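PDB 4IGU: CG5036 from Drosophila melanogaster, which probably binds G-protein alpha subunits through this RGS domain, speeding their GTP hydrolysis and slowing their release of GDP. Local coordinates for residues L76-Y81 with E98-N103; K37-F42 with E50-W55. All coordinates share one frame; numbering follows the deposited sequence.

How the interactions relate
The two contacts follow one another along a single RGS domain, with centres about 19 Å apart. Interaction 2 joins helix 33-45 to helix 50-61 near the middle of the chain, while interaction 1 ties helix 67-81 to helix 94-103 farther out. Helices 50-61 and 67-81 link them directly. Tyr81 OH packs on Leu53 CB at 3.5 Å, and Ile77 CG2 lies 3.8 Å from Phe54 CE1, so Leu53 takes part in interaction 2 through CD2 and also packs, through CB, on the helix that carries interaction 1. Both are helix-to-helix contacts within the framework of the domain, which in RGS proteins presents its loops to the G alpha subunit.

Interaction 1 (L76-Y81 with E98-N103); sequences LIYEDY and EIVNRN
Tyr78 reaches from helix 67-81 to Val100 and Asn101 of helix 94-103, bridging two helices of the helical bundle of the RGS domain. The backbones stand well apart here, the nearest CA atoms being those of Tyr78 and Val100 at 8.8 Å, and one long aromatic side chain spans most of the gap. Its CB leaves the helix in the direction of the partner, and with CG anti to the backbone N the ring carries straight on across. The first meeting is at CD2, where Val100 CG1 sits 3.9 Å away, in the ring plane and against its edge. The next atom, CE2, is near that same methyl and also near Asn101 OD1, 3.2 Å away. CZ also feels the amide oxygen, and at the tip the hydroxyl OH donates to Asn101 OD1 over 2.6 Å. Ring and amide planes stand 50° apart, and the two side chains meet nearly at right angles. The ring edge at CD2 is therefore apolar and the hydroxyl end polar: Val100 CG1 lies against the one while the hydrogen bond holds the other. Nearby, Val100 and Ile77 both pack on Phe112, and Tyr78 also touches Ser83. The C=O...O angle at Asn101 OD1 is 135°, an ordinary value for a carbonyl acceptor, and Tyr78 OH lies tilted 23° from the carbonyl plane of Asn101.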
ATOM      1  N   LEU A  76     -12.230  -8.640   8.318  1.00 12.87           N
ATOM      2  CA  LEU A  76     -12.614  -7.828   7.160  1.00 15.21           C
ATOM      3  C   LEU A  76     -11.471  -7.664   6.161  1.00 10.62           C
ATOM      4  O   LEU A  76     -11.672  -7.784   4.954  1.00 15.36           O
ATOM      5  CB  LEU A  76     -13.140  -6.459   7.606  1.00 17.56           C
ATOM      6  CG  LEU A  76     -14.648  -6.418   7.783  1.00 26.40           C
ATOM      7  CD1 LEU A  76     -15.068  -5.136   8.458  1.00 28.84           C
ATOM      8  CD2 LEU A  76     -15.322  -6.556   6.424  1.00 17.34           C
ATOM      9  N   ILE A  77     -10.280  -7.382   6.671  1.00 12.67           N
ATOM     10  CA  ILE A  77      -9.080  -7.353   5.854  1.00  9.53           C
ATOM     11  C   ILE A  77      -8.917  -8.670   5.094  1.00 13.25           C
ATOM     12  O   ILE A  77      -8.650  -8.667   3.884  1.00 10.35           O
ATOM     13  CB  ILE A  77      -7.830  -7.095   6.721  1.00 10.29           C
ATOM     14  CG1 ILE A  77      -7.867  -5.669   7.288  1.00 16.04           C
ATOM     15  CG2 ILE A  77      -6.564  -7.292   5.903  1.00 11.88           C
ATOM     16  CD1 ILE A  77      -6.871  -5.436   8.433  1.00 16.08           C
ATOM     17  N   TYR A  78      -9.075  -9.803   5.776  1.00  7.77           N
ATOM     18  CA  TYR A  78      -8.927 -11.077   5.062  1.00 13.02           C
ATOM     19  C   TYR A  78      -9.980 -11.205   3.967  1.00 10.11           C
ATOM     20  O   TYR A  78      -9.664 -11.567   2.823  1.00 11.07           O
ATOM     21  CB  TYR A  78      -9.022 -12.263   6.015  1.00 14.53           C
ATOM     22  CG  TYR A  78      -8.599 -13.584   5.408  1.00 15.05           C
ATOM     23  CD1 TYR A  78      -9.474 -14.318   4.614  1.00 12.11           C
ATOM     24  CD2 TYR A  78      -7.334 -14.107   5.644  1.00 13.21           C
ATOM     25  CE1 TYR A  78      -9.103 -15.530   4.062  1.00 11.31           C
ATOM     26  CE2 TYR A  78      -6.953 -15.331   5.102  1.00 11.01           C
ATOM     27  CZ  TYR A  78      -7.846 -16.033   4.307  1.00 14.34           C
ATOM     28  OH  TYR A  78      -7.492 -17.254   3.757  1.00 11.28           O
ATOM     29  N   GLU A  79     -11.225 -10.902   4.317  1.00 11.53           N
ATOM     30  CA  GLU A  79     -12.326 -10.989   3.361  1.00 10.99           C
ATOM     31  C   GLU A  79     -12.129 -10.072   2.143  1.00 13.83           C
ATOM     32  O   GLU A  79     -12.441 -10.447   1.006  1.00 14.88           O
ATOM     33  CB  GLU A  79     -13.649 -10.638   4.056  1.00 14.71           C
ATOM     34  CG  GLU A  79     -14.861 -10.943   3.185  1.00 21.41           C
ATOM     35  CD  GLU A  79     -16.167 -10.453   3.775  1.00 25.05           C
ATOM     36  OE1 GLU A  79     -16.178 -10.042   4.964  1.00 14.03           O
ATOM     37  OE2 GLU A  79     -17.181 -10.484   3.039  1.00 20.89           O
ATOM     38  N   ASP A  80     -11.625  -8.864   2.383  1.00 15.82           N
ATOM     39  CA  ASP A  80     -11.537  -7.849   1.335  1.00 14.96           C
ATOM     40  C   ASP A  80     -10.310  -7.997   0.446  1.00 15.34           C
ATOM     41  O   ASP A  80     -10.338  -7.586  -0.711  1.00 14.38           O
ATOM     42  CB  ASP A  80     -11.529  -6.445   1.946  1.00 13.23           C
ATOM     43  CG  ASP A  80     -12.896  -6.015   2.481  1.00 20.09           C
ATOM     44  OD1 ASP A  80     -13.937  -6.587   2.078  1.00 20.30           O
ATOM     45  OD2 ASP A  80     -12.918  -5.084   3.307  1.00 27.05           O
ATOM     46  N   TYR A  81      -9.232  -8.575   0.975  1.00 12.80           N
ATOM     47  CA  TYR A  81      -7.956  -8.609   0.239  1.00 12.60           C
ATOM     48  C   TYR A  81      -7.304  -9.959  -0.011  1.00 13.27           C
ATOM     49  O   TYR A  81      -6.410 -10.063  -0.857  1.00 13.48           O
ATOM     50  CB  TYR A  81      -6.935  -7.711   0.920  1.00 13.10           C
ATOM     51  CG  TYR A  81      -7.406  -6.298   1.057  1.00 11.59           C
ATOM     52  CD1 TYR A  81      -7.556  -5.488  -0.063  1.00 15.49           C
ATOM     53  CD2 TYR A  81      -7.704  -5.769   2.300  1.00 12.58           C
ATOM     54  CE1 TYR A  81      -7.986  -4.183   0.056  1.00 15.11           C
ATOM     55  CE2 TYR A  81      -8.133  -4.473   2.437  1.00 15.86           C
ATOM     56  CZ  TYR A  81      -8.269  -3.680   1.311  1.00 15.56           C
ATOM     57  OH  TYR A  81      -8.708  -2.382   1.451  1.00 23.67           O
ATOM     58  N   GLU A  98      -0.846 -19.768   4.250  1.00 18.65           N
ATOM     59  CA  GLU A  98      -1.035 -20.738   5.320  1.00 14.56           C
ATOM     60  C   GLU A  98      -0.717 -20.135   6.677  1.00 18.52           C
ATOM     61  O   GLU A  98      -1.394 -20.437   7.664  1.00 19.07           O
ATOM     62  CB  GLU A  98      -0.169 -21.978   5.079  1.00 21.26           C
ATOM     63  CG  GLU A  98      -0.658 -22.852   3.945  1.00 24.07           C
ATOM     64  CD  GLU A  98      -2.107 -23.299   4.148  1.00 36.18           C
ATOM     65  OE1 GLU A  98      -2.495 -23.569   5.310  1.00 34.37           O
ATOM     66  OE2 GLU A  98      -2.855 -23.375   3.148  1.00 44.69           O
ATOM     67  N   ILE A  99       0.313 -19.288   6.727  1.00 13.90           N
ATOM     68  CA  ILE A  99       0.669 -18.593   7.962  1.00 14.17           C
ATOM     69  C   ILE A  99      -0.448 -17.656   8.405  1.00 12.02           C
ATOM     70  O   ILE A  99      -0.842 -17.671   9.574  1.00 12.19           O
ATOM     71  CB  ILE A  99       1.990 -17.795   7.826  1.00 13.40           C
ATOM     72  CG1 ILE A  99       3.175 -18.748   7.660  1.00 17.77           C
ATOM     73  CG2 ILE A  99       2.206 -16.918   9.054  1.00 17.48           C
ATOM     74  CD1 ILE A  99       4.507 -18.062   7.341  1.00 25.55           C
ATOM     75  N   VAL A 100      -0.951 -16.842   7.475  1.00  8.19           N
ATOM     76  CA  VAL A 100      -2.053 -15.922   7.759  1.00 12.85           C
ATOM     77  C   VAL A 100      -3.318 -16.675   8.215  1.00 10.28           C
ATOM     78  O   VAL A 100      -3.955 -16.286   9.203  1.00 10.90           O
ATOM     79  CB  VAL A 100      -2.353 -15.017   6.543  1.00 10.60           C
ATOM     80  CG1 VAL A 100      -3.614 -14.188   6.772  1.00 11.68           C
ATOM     81  CG2 VAL A 100      -1.163 -14.109   6.273  1.00 12.11           C
ATOM     82  N   ASN A 101      -3.665 -17.758   7.522  1.00 14.80           N
ATOM     83  CA  ASN A 101      -4.813 -18.584   7.921  1.00 11.14           C
ATOM     84  C   ASN A 101      -4.699 -19.045   9.356  1.00 12.10           C
ATOM     85  O   ASN A 101      -5.651 -18.956  10.137  1.00 13.91           O
ATOM     86  CB  ASN A 101      -4.959 -19.820   7.019  1.00 16.59           C
ATOM     87  CG  ASN A 101      -5.422 -19.474   5.627  1.00 16.45           C
ATOM     88  OD1 ASN A 101      -5.754 -18.325   5.342  1.00 14.53           O
ATOM     89  ND2 ASN A 101      -5.457 -20.473   4.743  1.00 16.23           N
ATOM     90  N   ARG A 102      -3.529 -19.558   9.716  1.00 12.61           N
ATOM     91  CA  ARG A 102      -3.344 -20.020  11.080  1.00 10.61           C
ATOM     92  C   ARG A 102      -3.419 -18.845  12.051  1.00 14.07           C
ATOM     93  O   ARG A 102      -3.973 -18.990  13.142  1.00 12.73           O
ATOM     94  CB  ARG A 102      -2.023 -20.808  11.228  1.00 15.65           C
ATOM     95  CG  ARG A 102      -2.003 -22.112  10.399  1.00 29.07           C
ATOM     96  CD  ARG A 102      -0.806 -23.029  10.718  1.00 31.08           C
ATOM     97  NE  ARG A 102       0.450 -22.578  10.106  1.00 42.40           N
ATOM     98  CZ  ARG A 102       0.897 -22.979   8.915  1.00 41.37           C
ATOM     99  NH1 ARG A 102       2.054 -22.520   8.442  1.00 27.42           N
ATOM    100  NH2 ARG A 102       0.186 -23.841   8.193  1.00 46.24           N
ATOM    101  N   ASN A 103      -2.864 -17.687  11.664  1.00 10.48           N
ATOM    102  CA  ASN A 103      -2.879 -16.501  12.546  1.00 12.50           C
ATOM    103  C   ASN A 103      -4.275 -15.943  12.756  1.00 13.44           C
ATOM    104  O   ASN A 103      -4.493 -15.135  13.656  1.00 17.33           O
ATOM    105  CB  ASN A 103      -1.995 -15.369  12.005  1.00  8.56           C
ATOM    106  CG  ASN A 103      -0.508 -15.667  12.114  1.00 17.62           C
ATOM    107  OD1 ASN A 103      -0.108 -16.616  12.771  1.00 12.77           O
ATOM    108  ND2 ASN A 103       0.316 -14.832  11.483  1.00 11.51           N
TER

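Interaction 2 (K37-F42 with E50-W55); sequences KVFQNF and ENILFW
Where the terminal helices of the RGS domain turn back into its helical bundle, Phe39 and Gln40 of helix 33-45 lie against Ile52 and Leu53 of helix 50-61. The two short segments run roughly antiparallel, at 140° with axes 9.6 Å apart, and Gln40 and Ile52 face each other at the nearest point of the backbones. Ile52 divides its work between its branches. CG2 rests against the aliphatic part of Gln40, 3.6 Å from its CG and close to CB, while the longer arm carries CD1 to the edge of the Phe39 ring, 3.8 Å from CD2. That arm extends from CG1, set anti to the backbone N (chi1 -161°). Gln40 is itself stretched out, so its CG rides over Ile52 while its amide goes on to Leu53, whose CD2 lies 3.7 Å from Gln40 OE1. That last meeting is with a methyl and so is only van der Waals; the polar partner of OE1 is Arg44 NH2, on the same helix. With Gln40 cut back to an alanine, the contacts of its CG and amide with Ile52 CG2 and Leu53 CD2 would probably be lost, and Arg44 would lose its amide acceptor. Behind this layer the Phe39 ring meets Phe131 edge-to-face and touches Leu29. The whole is a helical hairpin, two consecutive helices folded back on each other through a short connection, at the junction between the terminal and bundle parts of the all-helical RGS fold.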
ATOM      1  N   LYS A  37      -1.407   8.919  -2.168  1.00 21.54           N
ATOM      2  CA  LYS A  37      -2.600   9.110  -2.999  1.00 22.47           C
ATOM      3  C   LYS A  37      -2.276   9.101  -4.488  1.00 22.92           C
ATOM      4  O   LYS A  37      -2.952   8.433  -5.274  1.00 24.75           O
ATOM      5  CB  LYS A  37      -3.304  10.409  -2.634  1.00 23.40           C
ATOM      6  CG  LYS A  37      -3.777  10.468  -1.201  1.00 39.84           C
ATOM      7  CD  LYS A  37      -4.616  11.717  -0.956  1.00 39.96           C
ATOM      8  CE  LYS A  37      -4.905  11.902   0.530  1.00 47.82           C
ATOM      9  NZ  LYS A  37      -5.543  13.222   0.813  1.00 50.00           N
ATOM     10  N   VAL A  38      -1.248   9.851  -4.875  1.00 21.26           N
ATOM     11  CA  VAL A  38      -0.811   9.861  -6.270  1.00 18.31           C
ATOM     12  C   VAL A  38      -0.362   8.468  -6.674  1.00 22.05           C
ATOM     13  O   VAL A  38      -0.681   8.005  -7.776  1.00 19.66           O
ATOM     14  CB  VAL A  38       0.337  10.868  -6.502  1.00 20.95           C
ATOM     15  CG1 VAL A  38       0.801  10.846  -7.959  1.00 21.88           C
ATOM     16  CG2 VAL A  38      -0.110  12.269  -6.107  1.00 21.96           C
ATOM     17  N   PHE A  39       0.368   7.794  -5.779  1.00 17.15           N
ATOM     18  CA  PHE A  39       0.820   6.427  -6.046  1.00 18.50           C
ATOM     19  C   PHE A  39      -0.375   5.482  -6.173  1.00 15.64           C
ATOM     20  O   PHE A  39      -0.427   4.656  -7.094  1.00 17.09           O
ATOM     21  CB  PHE A  39       1.785   5.916  -4.960  1.00 14.48           C
ATOM     22  CG  PHE A  39       2.442   4.598  -5.309  1.00 18.88           C
ATOM     23  CD1 PHE A  39       3.073   4.434  -6.539  1.00 14.54           C
ATOM     24  CD2 PHE A  39       2.448   3.537  -4.407  1.00 13.62           C
ATOM     25  CE1 PHE A  39       3.687   3.243  -6.872  1.00 13.90           C
ATOM     26  CE2 PHE A  39       3.074   2.330  -4.731  1.00 16.49           C
ATOM     27  CZ  PHE A  39       3.684   2.182  -5.968  1.00 17.26           C
ATOM     28  N   GLN A  40      -1.332   5.600  -5.255  1.00 18.24           N
ATOM     29  CA  GLN A  40      -2.560   4.806  -5.340  1.00 19.23           C
ATOM     30  C   GLN A  40      -3.319   5.079  -6.645  1.00 23.79           C
ATOM     31  O   GLN A  40      -3.899   4.158  -7.232  1.00 26.11           O
ATOM     32  CB  GLN A  40      -3.478   5.065  -4.140  1.00 19.89           C
ATOM     33  CG  GLN A  40      -4.718   4.164  -4.097  1.00 23.93           C
ATOM     34  CD  GLN A  40      -5.675   4.515  -2.961  1.00 24.42           C
ATOM     35  OE1 GLN A  40      -6.891   4.396  -3.107  1.00 24.94           O
ATOM     36  NE2 GLN A  40      -5.131   4.953  -1.831  1.00 19.47           N
ATOM     37  N   ASN A  41      -3.323   6.334  -7.099  1.00 21.40           N
ATOM     38  CA  ASN A  41      -3.971   6.662  -8.375  1.00 21.30           C
ATOM     39  C   ASN A  41      -3.277   5.976  -9.536  1.00 23.14           C
ATOM     40  O   ASN A  41      -3.917   5.482 -10.465  1.00 28.58           O
ATOM     41  CB  ASN A  41      -4.016   8.177  -8.609  1.00 29.80           C
ATOM     42  CG  ASN A  41      -5.066   8.872  -7.755  1.00 37.52           C
ATOM     43  OD1 ASN A  41      -5.975   8.231  -7.224  1.00 42.10           O
ATOM     44  ND2 ASN A  41      -4.953  10.193  -7.630  1.00 41.98           N
ATOM     45  N   PHE A  42      -1.956   5.932  -9.474  1.00 24.91           N
ATOM     46  CA  PHE A  42      -1.187   5.244 -10.489  1.00 21.84           C
ATOM     47  C   PHE A  42      -1.456   3.746 -10.470  1.00 25.46           C
ATOM     48  O   PHE A  42      -1.575   3.121 -11.521  1.00 21.12           O
ATOM     49  CB  PHE A  42       0.307   5.500 -10.298  1.00 15.21           C
ATOM     50  CG  PHE A  42       1.167   4.691 -11.218  1.00 22.99           C
ATOM     51  CD1 PHE A  42       1.216   4.987 -12.576  1.00 26.64           C
ATOM     52  CD2 PHE A  42       1.916   3.626 -10.735  1.00 23.21           C
ATOM     53  CE1 PHE A  42       2.004   4.241 -13.431  1.00 19.52           C
ATOM     54  CE2 PHE A  42       2.699   2.873 -11.584  1.00 24.73           C
ATOM     55  CZ  PHE A  42       2.745   3.182 -12.936  1.00 28.12           C
ATOM     56  N   GLU A  50      -5.326  -2.627  -5.063  1.00 15.24           N
ATOM     57  CA  GLU A  50      -5.584  -3.468  -3.894  1.00 15.66           C
ATOM     58  C   GLU A  50      -4.313  -3.706  -3.086  1.00 14.87           C
ATOM     59  O   GLU A  50      -4.381  -3.995  -1.890  1.00 13.61           O
ATOM     60  CB  GLU A  50      -6.194  -4.816  -4.297  1.00 12.84           C
ATOM     61  CG  GLU A  50      -5.272  -5.690  -5.119  1.00 16.03           C
ATOM     62  CD  GLU A  50      -5.430  -5.434  -6.598  1.00 24.52           C
ATOM     63  OE1 GLU A  50      -6.123  -4.449  -6.950  1.00 27.95           O
ATOM     64  OE2 GLU A  50      -4.882  -6.223  -7.396  1.00 21.79           O
ATOM     65  N   ASN A  51      -3.161  -3.583  -3.738  1.00 10.35           N
ATOM     66  CA  ASN A  51      -1.883  -3.735  -3.046  1.00 12.56           C
ATOM     67  C   ASN A  51      -1.650  -2.665  -1.972  1.00 10.76           C
ATOM     68  O   ASN A  51      -1.290  -2.975  -0.832  1.00 13.54           O
ATOM     69  CB  ASN A  51      -0.737  -3.742  -4.062  1.00 16.89           C
ATOM     70  CG  ASN A  51      -0.607  -5.070  -4.776  1.00 20.04           C
ATOM     71  OD1 ASN A  51      -1.155  -6.074  -4.323  1.00 16.16           O
ATOM     72  ND2 ASN A  51       0.131  -5.091  -5.890  1.00 19.32           N
ATOM     73  N   ILE A  52      -1.843  -1.401  -2.324  1.00  9.08           N
ATOM     74  CA  ILE A  52      -1.637  -0.340  -1.341  1.00 11.55           C
ATOM     75  C   ILE A  52      -2.799  -0.246  -0.338  1.00 14.43           C
ATOM     76  O   ILE A  52      -2.603   0.093   0.838  1.00 13.24           O
ATOM     77  CB  ILE A  52      -1.336   1.031  -2.021  1.00 11.05           C
ATOM     78  CG1 ILE A  52      -0.681   1.990  -1.028  1.00 12.91           C
ATOM     79  CG2 ILE A  52      -2.612   1.617  -2.661  1.00 11.69           C
ATOM     80  CD1 ILE A  52      -0.150   3.264  -1.649  1.00 15.42           C
ATOM     81  N   LEU A  53      -4.010  -0.548  -0.786  1.00 10.72           N
ATOM     82  CA  LEU A  53      -5.147  -0.519   0.121  1.00 11.36           C
ATOM     83  C   LEU A  53      -4.996  -1.611   1.201  1.00 11.87           C
ATOM     84  O   LEU A  53      -5.275  -1.374   2.384  1.00 11.47           O
ATOM     85  CB  LEU A  53      -6.463  -0.654  -0.659  1.00 11.26           C
ATOM     86  CG  LEU A  53      -6.777   0.592  -1.509  1.00 16.81           C
ATOM     87  CD1 LEU A  53      -7.791   0.311  -2.607  1.00 23.15           C
ATOM     88  CD2 LEU A  53      -7.282   1.718  -0.617  1.00 17.16           C
ATOM     89  N   PHE A  54      -4.528  -2.789   0.804  1.00 11.50           N
ATOM     90  CA  PHE A  54      -4.240  -3.852   1.779  1.00 12.45           C
ATOM     91  C   PHE A  54      -3.155  -3.388   2.730  1.00  8.61           C
ATOM     92  O   PHE A  54      -3.273  -3.536   3.953  1.00 13.68           O
ATOM     93  CB  PHE A  54      -3.803  -5.136   1.058  1.00 10.42           C
ATOM     94  CG  PHE A  54      -3.232  -6.206   1.975  1.00 12.60           C
ATOM     95  CD1 PHE A  54      -4.042  -6.872   2.892  1.00 14.03           C
ATOM     96  CD2 PHE A  54      -1.895  -6.579   1.879  1.00 12.10           C
ATOM     97  CE1 PHE A  54      -3.523  -7.874   3.714  1.00 10.00           C
ATOM     98  CE2 PHE A  54      -1.365  -7.581   2.703  1.00  8.61           C
ATOM     99  CZ  PHE A  54      -2.177  -8.220   3.623  1.00  9.87           C
ATOM    100  N   TRP A  55      -2.100  -2.800   2.171  1.00 11.42           N
ATOM    101  CA  TRP A  55      -0.968  -2.341   2.977  1.00 10.18           C
ATOM    102  C   TRP A  55      -1.400  -1.267   3.981  1.00 14.94           C
ATOM    103  O   TRP A  55      -1.005  -1.290   5.147  1.00 11.27           O
ATOM    104  CB  TRP A  55       0.180  -1.830   2.084  1.00 10.80           C
ATOM    105  CG  TRP A  55       1.443  -1.558   2.879  1.00 14.31           C
ATOM    106  CD1 TRP A  55       2.433  -2.447   3.178  1.00 14.28           C
ATOM    107  CD2 TRP A  55       1.813  -0.322   3.510  1.00 12.00           C
ATOM    108  NE1 TRP A  55       3.406  -1.839   3.943  1.00 12.86           N
ATOM    109  CE2 TRP A  55       3.043  -0.533   4.161  1.00 13.78           C
ATOM    110  CE3 TRP A  55       1.216   0.947   3.583  1.00 15.14           C
ATOM    111  CZ2 TRP A  55       3.700   0.477   4.872  1.00 16.32           C
ATOM    112  CZ3 TRP A  55       1.868   1.950   4.290  1.00 17.32           C
ATOM    113  CH2 TRP A  55       3.100   1.709   4.922  1.00 13.44           C
TER